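Side-chain contacts in molybdenum cofactor carrier protein (PDB 2IZ6), which probably binds the molybdenum cofactor and carries it within the cell of the green alga Chlamydomonas reinhardtii: residues L31-E36 and V112-G117; P133-G138 and A162-A167; I16-P21 and K39-H44; I103-L106 and V110-A113; F146-D151 and V155-D160. One frame throughout, in Å; residues are numbered along the deposited sequence.

Contact 1 (L31-E36 and V112-G117); sequences LVMANE and VAVGMG
Val114 presents one methyl group, CG1, to the helical residues Met33 and Ala34, and that methyl makes the nearest approaches. The valine stands near the end of its strand with CG1 anti to the backbone N (chi1 -179°), which directs this branch at the helix. There it meets the backbone of Ala34 at 4.3 Å (CG1 to N) and the methyl of the same alanine at 4.4 Å (CG1 to CB). CB and the end methyl CE of Met33 both lie 4.5 Å from Val114 CG1, and CE also packs on Leu137. Alanine suits its place because a single methyl lets the helix approach until the CA atoms of Ala34 and Val114 are 6.6 Å apart, while a beta-branched valine gives the strand a broad, stiff surface to offer. Even so, the touches are at the long end of van der Waals packing. The other side of the helix is quite different in character: Val32 is exposed, and Asn35 and Glu36 turn polar ends away from the sheet, Glu36 OE2 bonding to Gln40 NE2 one turn on. On the buried side, Val57 of helix 57-67 touches both Ala34 and Val114. Met33 leans on Leu137 of strand 134-137 and on Val161 of helix 161-173, so helix 28-43 lies over the middle of the sheet between two neighbouring helices.

Contact 2 (P133-G138 and A162-A167); sequences PVVLLG and AGAIAA
The amide N of Ala167 donates to Gly163 O at 2.9 Å, an ordinary helical bond that fixes the turn from which Ala167 faces Val135 on the strand. The neighbouring bond from Ala166 N to Ala162 O, also 2.9 Å, continues the same helical pattern. With the helix backbone paired to itself in this way, the meeting with the strand is left to carbon atoms alone. Val135 straddles two turns of the helix with its two methyls. CG1 lies anti to the backbone N (chi1 -178°) and reaches the first of these turns, 3.9 Å from Ala164 CB; it also rests against the backbone there, at 4.0 Å from Ala164 CA. The other branch, CG2, sits beside the valine's own backbone N and meets Ala167 CB at 4.0 Å. Leu137, two residues along and on the same face of the sheet, brings its CD2 to 4.3 Å from Ala164 CB, so this one methyl touches both strand side chains. Alanines suit the helix face because each adds no more than a methyl, and the helix axis can run 9.0 Å from that of the strand; valine and leucine supply the bulk from the strand. Leu136 points to the other face, where it packs on Val155, and Ala158 of the adjoining strand touches both Val135 and Ala164. A helix segment running antiparallel (176°) to strand 134-137 of a parallel sheet, joined to it by small and branched aliphatic residues, is the layered arrangement of a Rossmann-like alpha/beta fold.

Contact 3 (I16-P21 and K39-H44); sequences IGVMGP and KQIATH
Ile41 packs against Ile16 and Val18 within a beta-alpha-beta unit, in which strand 15-19 is followed by helix 28-43 and then by strand 47-51 alongside. The bond from CA to CB of Ile41 already heads for the sheet, but CB itself makes none of the nearest contacts; its two branches do. The shorter branch, CG2, comes over Ile16 and lies 4.4 Å from Ile16 CB. The longer one starts at CG1, anti to the carbonyl carbon (chi1 -71°), and continues extended through chi2 of 164° to put CD1 deep against the strand. This terminal methyl has two neighbours at the same distance: Ile16 CG2 at 3.9 Å and Val18 CG2 at 3.9 Å. Both strand side chains cross that of Ile41 obliquely, so its end drops between alternate residues of the strand. An isoleucine is well chosen here, since it is long enough to span the helix-sheet gap and wide enough at its base to cover Ile16 as well. Ile165 of helix 161-173 touches Ile41, and Val57 and Ala61 of helix 57-67 cover Val18. The end of the helix is finished by side chains folding back. Thr43 OG1 donates to Lys39 O at 2.8 Å from above the carbonyl plane, and the His44 ring stacks on Trp46. Gln40 O takes two bonds from His44, its backbone N and its ring ND1 arriving from opposite faces of the carbonyl plane, with ND1 at 2.8 Å and the carbonyl oxygen nearly in the plane of the imidazole.

Contact 4 (I103-L106 and V110-A113); sequences INAL and VLVA
Two torsion choices bring Leu111 and Ile103 together. In Leu111, CG lies anti to the backbone N (chi1 -180°) and CD1 is then turned aside by chi2 of 63°, so that this methyl is the one offered to the loop. Ile103 places CG1 between its own backbone N and carbonyl carbon (chi1 66°) and stretches CD1 onward to the strand. The two methyls meet end to end, Ile103 CD1 at 4.3 Å from Leu111 CD1. Ala105 comes to the same methyl from the next part of the loop, its CB 4.5 Å from Leu111 CD1. The fit is therefore light: a single leucine branch serves two loop residues, with neither pressed hard upon it. Leucine suits this position because its forked tip extends beyond the sheet backbone, isoleucine because it reaches across from a loop, and alanine because the chain passes with its CA only 7.2 Å from that of Leu111. Ala127 of helix 118-129 also packs on the leucine. Farther round the loop, Leu106 meets Gly95 of the third subunit and Ala99 of the second, which links the outer side of this turn to the tetramer. The loop delivers the chain from the outermost strand of this chain's sheet, 90-93, to strand 110-114, beside the first strand, and this return to the middle of the sheet is the crossover of a doubly wound, Rossmann-like fold.

Contact 5 (F146-D151 and V155-D160); sequences FFTSLD and VHVAAD
Val155 points into the last turn of the helix, where Phe147, Thr148 and Asp151 surround its two methyls on different sides. CG1, anti to the backbone N of the valine, lies slantwise against Thr148, whose OG1 is 3.7 Å away. CG2 lodges between two backbone oxygens, 3.4 Å from Phe147 O and 3.4 Å from Asp151 O. The base of Phe147 comes over the fork of the valine, its CB 4.1 Å from Val155 CG2, whereas its ring continues away from the strand, takes Phe146 CD2 over the centre of one face, and meets Phe146 of the second subunit edge-to-face. Beta-branched valine thus suits a strand residue that packs two short arms against the end of a helix. Replacing the valine by alanine removes both methyls, which would probably leave a gap beside Phe147 CB and Thr148 and the helix end less firmly seated. Thr148 is amphipathic in use: its hydroxyl bonds to Glu144 O and also accepts from a water at 2.6 Å between that water and Thr148 OG1. The same water donates to Val155 O, at 3.0 Å. Val155 N reaches Asp151 O only weakly, at 3.4 Å and 123°. Since the direct polar link is so poor, the helix and strand, at 154° to each other, are probably held mainly by methyl packing, with the water supplying the polar bridge near the partly exposed Thr148.

Overall arrangement
All five contacts reach one parallel sheet. Contacts 1 and 3 both use helix 28-43, with centres 9 Å apart, and their strands pair through Val112 N and Gly17 O, 2.8 Å apart. Contact 4 shares strand 110-114 with contact 1. Contact 2 adjoins on the next strand, and contact 5 continues to strand 155-158, outermost in this chain, its centre 9 Å from that of contact 2 and about 17 Å from that of contact 3. Contacts 1, 4 and 5 touch the second subunit, contact 4 also the third. Gly117, where strand 110-114 leads into helix 118-129, lies in a glycine-rich turn resembling those that bind ligands in Rossmann-like proteins; a cofactor-binding role is only inferred.

Contact 1 (L31-E36 and V112-G117)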
# COMPACT_ATOMS: atom_id res chain seq x y z
N LEU A 31 -16.08 -23.97 7.02
CA LEU A 31 -15.86 -23.49 8.40
C LEU A 31 -15.21 -24.58 9.24
O LEU A 31 -14.22 -24.31 9.93
CB LEU A 31 -17.19 -23.03 9.06
CG LEU A 31 -17.84 -21.80 8.45
CD1 LEU A 31 -19.15 -21.60 9.14
CD2 LEU A 31 -16.87 -20.57 8.48
N VAL A 32 -15.70 -25.81 9.10
CA VAL A 32 -15.22 -26.96 9.85
C VAL A 32 -13.79 -27.23 9.32
O VAL A 32 -12.89 -27.45 10.14
CB VAL A 32 -16.09 -28.20 9.61
CG1 VAL A 32 -15.44 -29.45 10.21
CG2 VAL A 32 -17.45 -27.97 10.17
N MET A 33 -13.62 -27.33 8.03
CA MET A 33 -12.25 -27.56 7.49
C MET A 33 -11.24 -26.54 7.96
O MET A 33 -10.12 -26.87 8.33
CB MET A 33 -12.25 -27.66 5.98
CG MET A 33 -12.88 -29.02 5.53
SD MET A 33 -12.40 -29.46 3.85
CE MET A 33 -12.91 -27.95 3.10
N ALA A 34 -11.64 -25.27 7.95
CA ALA A 34 -10.78 -24.22 8.42
C ALA A 34 -10.38 -24.36 9.87
O ALA A 34 -9.16 -24.21 10.23
CB ALA A 34 -11.40 -22.86 8.14
N ASN A 35 -11.34 -24.71 10.72
CA ASN A 35 -11.02 -24.91 12.15
C ASN A 35 -10.00 -26.05 12.33
O ASN A 35 -9.05 -25.92 13.11
CB ASN A 35 -12.35 -25.13 12.94
CG ASN A 35 -12.11 -25.22 14.42
OD1 ASN A 35 -11.97 -26.30 14.95
ND2 ASN A 35 -11.89 -24.07 15.08
N GLU A 36 -10.23 -27.18 11.66
CA GLU A 36 -9.34 -28.34 11.74
C GLU A 36 -8.01 -28.03 11.21
O GLU A 36 -7.02 -28.45 11.77
CB GLU A 36 -9.92 -29.52 10.98
CG GLU A 36 -9.13 -30.82 11.19
CD GLU A 36 -9.07 -31.37 12.67
OE1 GLU A 36 -9.97 -31.10 13.51
OE2 GLU A 36 -8.08 -32.09 13.00
N VAL A 112 -2.55 -21.38 2.16
CA VAL A 112 -3.62 -22.31 1.96
C VAL A 112 -4.91 -21.54 1.83
O VAL A 112 -5.27 -20.70 2.67
CB VAL A 112 -3.77 -23.25 3.19
CG1 VAL A 112 -4.80 -24.28 2.96
CG2 VAL A 112 -2.48 -24.00 3.50
N ALA A 113 -5.61 -21.77 0.71
CA ALA A 113 -6.93 -21.23 0.46
C ALA A 113 -7.95 -22.32 0.84
O ALA A 113 -7.86 -23.46 0.36
CB ALA A 113 -7.09 -20.86 -1.00
N VAL A 114 -8.91 -21.95 1.67
CA VAL A 114 -10.01 -22.82 2.02
C VAL A 114 -11.25 -22.15 1.39
O VAL A 114 -11.67 -21.09 1.85
CB VAL A 114 -10.21 -22.93 3.57
CG1 VAL A 114 -11.32 -23.84 3.88
CG2 VAL A 114 -8.97 -23.37 4.21
N GLY A 115 -11.74 -22.71 0.32
CA GLY A 115 -12.79 -22.07 -0.47
C GLY A 115 -12.25 -20.90 -1.28
O GLY A 115 -11.03 -20.67 -1.37
N MET A 116 -13.18 -20.18 -1.91
CA MET A 116 -12.78 -19.27 -2.98
C MET A 116 -13.79 -18.15 -3.17
O MET A 116 -15.00 -18.39 -3.01
CB MET A 116 -12.68 -20.03 -4.29
CG MET A 116 -12.02 -19.22 -5.45
SD MET A 116 -10.49 -18.52 -5.21
CE MET A 116 -9.43 -19.92 -4.67
N GLY A 117 -13.30 -16.94 -3.39
CA GLY A 117 -14.09 -15.76 -3.74
C GLY A 117 -13.09 -14.77 -4.34
O GLY A 117 -11.94 -15.12 -4.50

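Contact 2 (P133-G138 and A162-A167)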
# COMPACT_ATOMS: atom_id res chain seq x y z
N PRO A 133 4.34 -21.26 -3.12
CA PRO A 133 3.38 -22.33 -3.28
C PRO A 133 2.04 -22.11 -2.61
O PRO A 133 1.97 -21.48 -1.58
CB PRO A 133 4.03 -23.52 -2.62
CG PRO A 133 4.89 -22.90 -1.62
CD PRO A 133 5.30 -21.56 -2.07
N VAL A 134 1.04 -22.60 -3.26
CA VAL A 134 -0.32 -22.47 -2.76
C VAL A 134 -1.05 -23.84 -2.68
O VAL A 134 -0.98 -24.67 -3.59
CB VAL A 134 -1.14 -21.47 -3.63
CG1 VAL A 134 -2.57 -21.34 -3.11
CG2 VAL A 134 -0.53 -20.07 -3.69
N VAL A 135 -1.74 -24.03 -1.58
CA VAL A 135 -2.59 -25.19 -1.38
C VAL A 135 -4.10 -24.85 -1.44
O VAL A 135 -4.52 -23.94 -0.75
CB VAL A 135 -2.27 -25.92 -0.05
CG1 VAL A 135 -3.13 -27.14 0.11
CG2 VAL A 135 -0.83 -26.35 0.01
N LEU A 136 -4.82 -25.47 -2.38
CA LEU A 136 -6.22 -25.19 -2.58
C LEU A 136 -7.05 -26.29 -1.97
O LEU A 136 -7.04 -27.42 -2.46
CB LEU A 136 -6.50 -25.09 -4.09
CG LEU A 136 -5.74 -24.03 -4.88
CD1 LEU A 136 -6.19 -24.07 -6.38
CD2 LEU A 136 -5.90 -22.65 -4.30
N LEU A 137 -7.84 -25.92 -0.96
CA LEU A 137 -8.69 -26.86 -0.20
C LEU A 137 -10.14 -26.38 -0.32
O LEU A 137 -10.46 -25.25 0.00
CB LEU A 137 -8.27 -26.95 1.26
CG LEU A 137 -9.17 -27.80 2.20
CD1 LEU A 137 -9.14 -29.22 1.72
CD2 LEU A 137 -8.66 -27.65 3.67
N GLY A 138 -10.99 -27.25 -0.80
CA GLY A 138 -12.43 -26.96 -0.89
C GLY A 138 -12.80 -25.90 -1.89
O GLY A 138 -13.80 -25.19 -1.73
N ALA A 162 -6.22 -33.32 6.07
CA ALA A 162 -4.99 -34.12 6.06
C ALA A 162 -4.08 -33.93 4.83
O ALA A 162 -2.88 -33.82 4.98
CB ALA A 162 -5.33 -35.63 6.21
N GLY A 163 -4.67 -33.91 3.64
CA GLY A 163 -3.92 -33.73 2.43
C GLY A 163 -3.25 -32.38 2.36
O GLY A 163 -2.08 -32.27 1.91
N ALA A 164 -3.97 -31.37 2.78
CA ALA A 164 -3.42 -30.01 2.86
C ALA A 164 -2.23 -29.91 3.77
O ALA A 164 -1.19 -29.36 3.42
CB ALA A 164 -4.57 -29.00 3.26
N ILE A 165 -2.33 -30.50 4.98
CA ILE A 165 -1.25 -30.51 5.93
C ILE A 165 -0.04 -31.28 5.40
O ILE A 165 1.09 -30.87 5.52
CB ILE A 165 -1.75 -31.04 7.30
CG1 ILE A 165 -2.78 -30.07 7.92
CG2 ILE A 165 -0.57 -31.38 8.26
CD1 ILE A 165 -2.15 -28.72 8.40
N ALA A 166 -0.29 -32.43 4.77
CA ALA A 166 0.79 -33.19 4.17
C ALA A 166 1.48 -32.40 3.11
O ALA A 166 2.71 -32.47 3.02
CB ALA A 166 0.23 -34.51 3.60
N ALA A 167 0.73 -31.65 2.29
CA ALA A 167 1.34 -30.80 1.23
C ALA A 167 2.24 -29.72 1.84
O ALA A 167 3.39 -29.52 1.43
CB ALA A 167 0.29 -30.20 0.34

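Contact 3 (I16-P21 and K39-H44)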
# COMPACT_ATOMS: atom_id res chain seq x y z
N ILE A 16 2.38 -20.16 8.13
CA ILE A 16 1.39 -20.66 7.14
C ILE A 16 0.27 -19.68 7.07
O ILE A 16 -0.41 -19.42 8.05
CB ILE A 16 0.87 -22.10 7.49
CG1 ILE A 16 2.04 -23.04 7.81
CG2 ILE A 16 -0.04 -22.63 6.40
CD1 ILE A 16 3.13 -23.14 6.83
N GLY A 17 0.03 -19.21 5.86
CA GLY A 17 -1.06 -18.31 5.61
C GLY A 17 -2.32 -19.04 5.25
O GLY A 17 -2.30 -20.06 4.60
N VAL A 18 -3.47 -18.53 5.70
CA VAL A 18 -4.73 -19.08 5.39
C VAL A 18 -5.63 -17.98 4.89
O VAL A 18 -5.74 -16.93 5.49
CB VAL A 18 -5.38 -19.79 6.59
CG1 VAL A 18 -6.82 -20.24 6.34
CG2 VAL A 18 -4.50 -20.92 7.03
N MET A 19 -6.29 -18.26 3.79
CA MET A 19 -7.24 -17.32 3.16
C MET A 19 -8.53 -18.03 2.85
O MET A 19 -8.54 -19.19 2.46
CB MET A 19 -6.68 -16.93 1.84
CG MET A 19 -5.46 -16.20 1.86
SD MET A 19 -5.75 -14.41 1.97
CE MET A 19 -7.56 -14.17 1.92
N GLY A 20 -9.63 -17.30 2.97
CA GLY A 20 -10.83 -17.81 2.48
C GLY A 20 -11.84 -16.70 2.53
O GLY A 20 -11.53 -15.59 3.02
N PRO A 21 -13.00 -16.98 1.99
CA PRO A 21 -14.13 -15.99 2.00
C PRO A 21 -14.68 -15.75 3.40
O PRO A 21 -14.46 -16.57 4.32
CB PRO A 21 -15.15 -16.64 1.09
CG PRO A 21 -14.83 -18.03 1.05
CD PRO A 21 -13.38 -18.20 1.31
N LYS A 39 -6.08 -26.05 13.74
CA LYS A 39 -5.61 -27.03 14.80
C LYS A 39 -4.35 -27.69 14.37
O LYS A 39 -3.42 -27.71 15.12
CB LYS A 39 -6.75 -28.04 15.12
CG LYS A 39 -7.86 -27.51 15.85
CD LYS A 39 -8.66 -28.71 16.40
CE LYS A 39 -10.14 -28.52 16.33
NZ LYS A 39 -10.80 -29.91 16.50
N GLN A 40 -4.29 -28.16 13.13
CA GLN A 40 -3.19 -28.98 12.67
C GLN A 40 -2.02 -28.13 12.45
O GLN A 40 -0.89 -28.53 12.71
CB GLN A 40 -3.63 -29.78 11.45
CG GLN A 40 -4.71 -30.79 11.81
CD GLN A 40 -4.33 -31.80 12.91
OE1 GLN A 40 -3.13 -32.17 13.06
NE2 GLN A 40 -5.35 -32.31 13.61
N ILE A 41 -2.25 -26.90 11.97
CA ILE A 41 -1.13 -26.00 11.81
C ILE A 41 -0.44 -25.77 13.15
O ILE A 41 0.77 -25.79 13.21
CB ILE A 41 -1.58 -24.63 11.11
CG1 ILE A 41 -1.91 -24.91 9.65
CG2 ILE A 41 -0.65 -23.46 11.39
CD1 ILE A 41 -2.70 -23.80 9.02
N ALA A 42 -1.17 -25.42 14.16
CA ALA A 42 -0.59 -25.21 15.49
C ALA A 42 0.10 -26.43 16.09
O ALA A 42 1.17 -26.33 16.68
CB ALA A 42 -1.58 -24.74 16.40
N THR A 43 -0.49 -27.56 15.84
CA THR A 43 0.01 -28.85 16.37
C THR A 43 1.35 -29.20 15.77
O THR A 43 2.22 -29.76 16.43
CB THR A 43 -1.00 -29.96 16.11
OG1 THR A 43 -2.28 -29.68 16.79
CG2 THR A 43 -0.44 -31.32 16.56
N HIS A 44 1.56 -28.81 14.49
CA HIS A 44 2.84 -28.91 13.85
C HIS A 44 3.85 -27.85 14.25
O HIS A 44 4.95 -27.81 13.71
CB HIS A 44 2.65 -28.96 12.32
CG HIS A 44 2.15 -30.28 11.83
ND1 HIS A 44 0.84 -30.66 11.95
CD2 HIS A 44 2.82 -31.35 11.33
CE1 HIS A 44 0.70 -31.90 11.49
NE2 HIS A 44 1.88 -32.33 11.07

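Contact 4 (I103-L106 and V110-A113)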
# COMPACT_ATOMS: atom_id res chain seq x y z
N ILE A 103 -3.29 -9.81 3.84
CA ILE A 103 -2.84 -10.39 5.10
C ILE A 103 -1.30 -10.45 5.15
O ILE A 103 -0.72 -11.26 5.84
CB ILE A 103 -3.52 -11.76 5.30
CG1 ILE A 103 -3.06 -12.79 4.24
CG2 ILE A 103 -5.03 -11.54 5.38
CD1 ILE A 103 -3.41 -14.36 4.61
N ASN A 104 -0.64 -9.53 4.45
CA ASN A 104 0.80 -9.64 4.29
C ASN A 104 1.26 -11.09 3.94
O ASN A 104 2.26 -11.63 4.45
CB ASN A 104 1.52 -9.08 5.56
CG ASN A 104 1.42 -7.53 5.66
OD1 ASN A 104 1.17 -6.84 4.70
ND2 ASN A 104 1.66 -7.02 6.82
N ALA A 105 0.53 -11.72 3.04
CA ALA A 105 0.75 -13.13 2.71
C ALA A 105 2.13 -13.49 2.23
O ALA A 105 2.46 -14.66 2.34
CB ALA A 105 -0.28 -13.53 1.66
N LEU A 106 2.88 -12.57 1.58
CA LEU A 106 4.34 -12.76 1.21
C LEU A 106 5.23 -13.19 2.43
O LEU A 106 6.37 -13.60 2.28
CB LEU A 106 4.96 -11.51 0.53
CG LEU A 106 4.61 -10.91 -0.87
CD1 LEU A 106 5.46 -9.73 -1.18
CD2 LEU A 106 4.75 -11.95 -1.98
N VAL A 110 3.97 -20.98 2.95
CA VAL A 110 2.92 -21.59 2.12
C VAL A 110 1.65 -20.94 2.42
O VAL A 110 1.36 -20.62 3.56
CB VAL A 110 2.74 -23.11 2.44
CG1 VAL A 110 1.79 -23.79 1.39
CG2 VAL A 110 4.04 -23.79 2.42
N LEU A 111 0.84 -20.71 1.38
CA LEU A 111 -0.52 -20.13 1.53
C LEU A 111 -1.58 -21.21 1.26
O LEU A 111 -1.49 -21.93 0.26
CB LEU A 111 -0.70 -18.93 0.54
CG LEU A 111 -2.03 -18.18 0.52
CD1 LEU A 111 -2.25 -17.53 1.89
CD2 LEU A 111 -2.10 -17.13 -0.55
N VAL A 112 -2.55 -21.38 2.16
CA VAL A 112 -3.62 -22.31 1.96
C VAL A 112 -4.91 -21.54 1.83
O VAL A 112 -5.27 -20.70 2.67
CB VAL A 112 -3.77 -23.25 3.19
CG1 VAL A 112 -4.80 -24.28 2.96
CG2 VAL A 112 -2.48 -24.00 3.50
N ALA A 113 -5.61 -21.77 0.71
CA ALA A 113 -6.93 -21.23 0.46
C ALA A 113 -7.95 -22.32 0.84
O ALA A 113 -7.86 -23.46 0.36
CB ALA A 113 -7.09 -20.86 -1.00

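Contact 5 (F146-D151 and V155-D160)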
# COMPACT_ATOMS: atom_id res chain seq x y z
N PHE A 146 -7.98 -23.44 -13.17
CA PHE A 146 -7.46 -22.12 -13.51
C PHE A 146 -6.09 -21.84 -12.86
O PHE A 146 -5.10 -21.55 -13.54
CB PHE A 146 -8.46 -21.04 -13.18
CG PHE A 146 -7.87 -19.64 -13.36
CD1 PHE A 146 -7.52 -19.17 -14.60
CD2 PHE A 146 -7.62 -18.83 -12.25
CE1 PHE A 146 -6.95 -17.85 -14.75
CE2 PHE A 146 -7.11 -17.55 -12.39
CZ PHE A 146 -6.76 -17.08 -13.60
N PHE A 147 -5.97 -22.10 -11.55
CA PHE A 147 -4.73 -21.78 -10.85
C PHE A 147 -3.68 -22.74 -11.29
O PHE A 147 -2.52 -22.39 -11.47
CB PHE A 147 -4.94 -21.73 -9.29
CG PHE A 147 -5.69 -20.51 -8.86
CD1 PHE A 147 -6.92 -20.58 -8.35
CD2 PHE A 147 -5.15 -19.26 -9.09
CE1 PHE A 147 -7.65 -19.40 -8.04
CE2 PHE A 147 -5.87 -18.08 -8.75
CZ PHE A 147 -7.08 -18.18 -8.27
N THR A 148 -4.06 -24.00 -11.51
CA THR A 148 -3.06 -24.93 -12.08
C THR A 148 -2.55 -24.51 -13.46
O THR A 148 -1.38 -24.69 -13.77
CB THR A 148 -3.59 -26.39 -12.14
OG1 THR A 148 -3.97 -26.81 -10.83
CG2 THR A 148 -2.54 -27.35 -12.77
N SER A 149 -3.40 -23.94 -14.29
CA SER A 149 -2.90 -23.36 -15.57
C SER A 149 -1.96 -22.19 -15.38
O SER A 149 -1.10 -21.98 -16.25
CB SER A 149 -4.05 -22.90 -16.50
OG SER A 149 -4.78 -21.73 -16.05
N LEU A 150 -2.13 -21.39 -14.31
CA LEU A 150 -1.20 -20.27 -14.04
C LEU A 150 0.18 -20.72 -13.69
O LEU A 150 1.17 -20.12 -14.11
CB LEU A 150 -1.67 -19.31 -12.93
CG LEU A 150 -2.92 -18.48 -13.20
CD1 LEU A 150 -3.17 -17.56 -12.06
CD2 LEU A 150 -2.84 -17.69 -14.52
N ASP A 151 0.28 -21.76 -12.86
CA ASP A 151 1.57 -22.33 -12.50
C ASP A 151 1.40 -23.71 -11.91
O ASP A 151 1.07 -23.86 -10.73
CB ASP A 151 2.33 -21.39 -11.53
CG ASP A 151 3.78 -21.78 -11.39
OD1 ASP A 151 4.08 -22.99 -11.32
OD2 ASP A 151 4.63 -20.87 -11.29
N VAL A 155 0.94 -25.03 -7.51
CA VAL A 155 -0.46 -25.18 -7.06
C VAL A 155 -0.69 -26.62 -6.65
O VAL A 155 -0.45 -27.54 -7.40
CB VAL A 155 -1.41 -24.74 -8.17
CG1 VAL A 155 -2.85 -24.99 -7.81
CG2 VAL A 155 -1.29 -23.28 -8.38
N HIS A 156 -1.12 -26.81 -5.41
CA HIS A 156 -1.33 -28.11 -4.83
C HIS A 156 -2.82 -28.18 -4.47
O HIS A 156 -3.35 -27.40 -3.70
CB HIS A 156 -0.47 -28.36 -3.60
CG HIS A 156 0.99 -28.25 -3.87
ND1 HIS A 156 1.67 -27.05 -3.96
CD2 HIS A 156 1.91 -29.22 -4.05
CE1 HIS A 156 2.94 -27.30 -4.22
NE2 HIS A 156 3.11 -28.60 -4.31
N VAL A 157 -3.50 -29.10 -5.10
CA VAL A 157 -4.90 -29.29 -4.81
C VAL A 157 -5.04 -30.35 -3.72
O VAL A 157 -4.57 -31.48 -3.87
CB VAL A 157 -5.66 -29.65 -6.13
CG1 VAL A 157 -7.04 -29.98 -5.85
CG2 VAL A 157 -5.63 -28.50 -7.08
N ALA A 158 -5.76 -30.03 -2.65
CA ALA A 158 -5.89 -30.94 -1.50
C ALA A 158 -7.32 -31.38 -1.40
O ALA A 158 -8.24 -30.59 -1.52
CB ALA A 158 -5.47 -30.28 -0.26
N ALA A 159 -7.50 -32.67 -1.18
CA ALA A 159 -8.83 -33.23 -1.08
C ALA A 159 -9.47 -33.08 0.30
O ALA A 159 -10.70 -33.16 0.43
CB ALA A 159 -8.80 -34.70 -1.47
N ASP A 160 -8.65 -32.95 1.32
CA ASP A 160 -9.09 -32.75 2.69
C ASP A 160 -7.99 -32.11 3.53
O ASP A 160 -6.89 -31.84 3.02
CB ASP A 160 -9.52 -34.11 3.32
CG ASP A 160 -8.42 -35.19 3.21
OD1 ASP A 160 -8.79 -36.41 3.30
OD2 ASP A 160 -7.20 -34.92 3.06
O HOH W 1 -2.22 -28.34 -9.66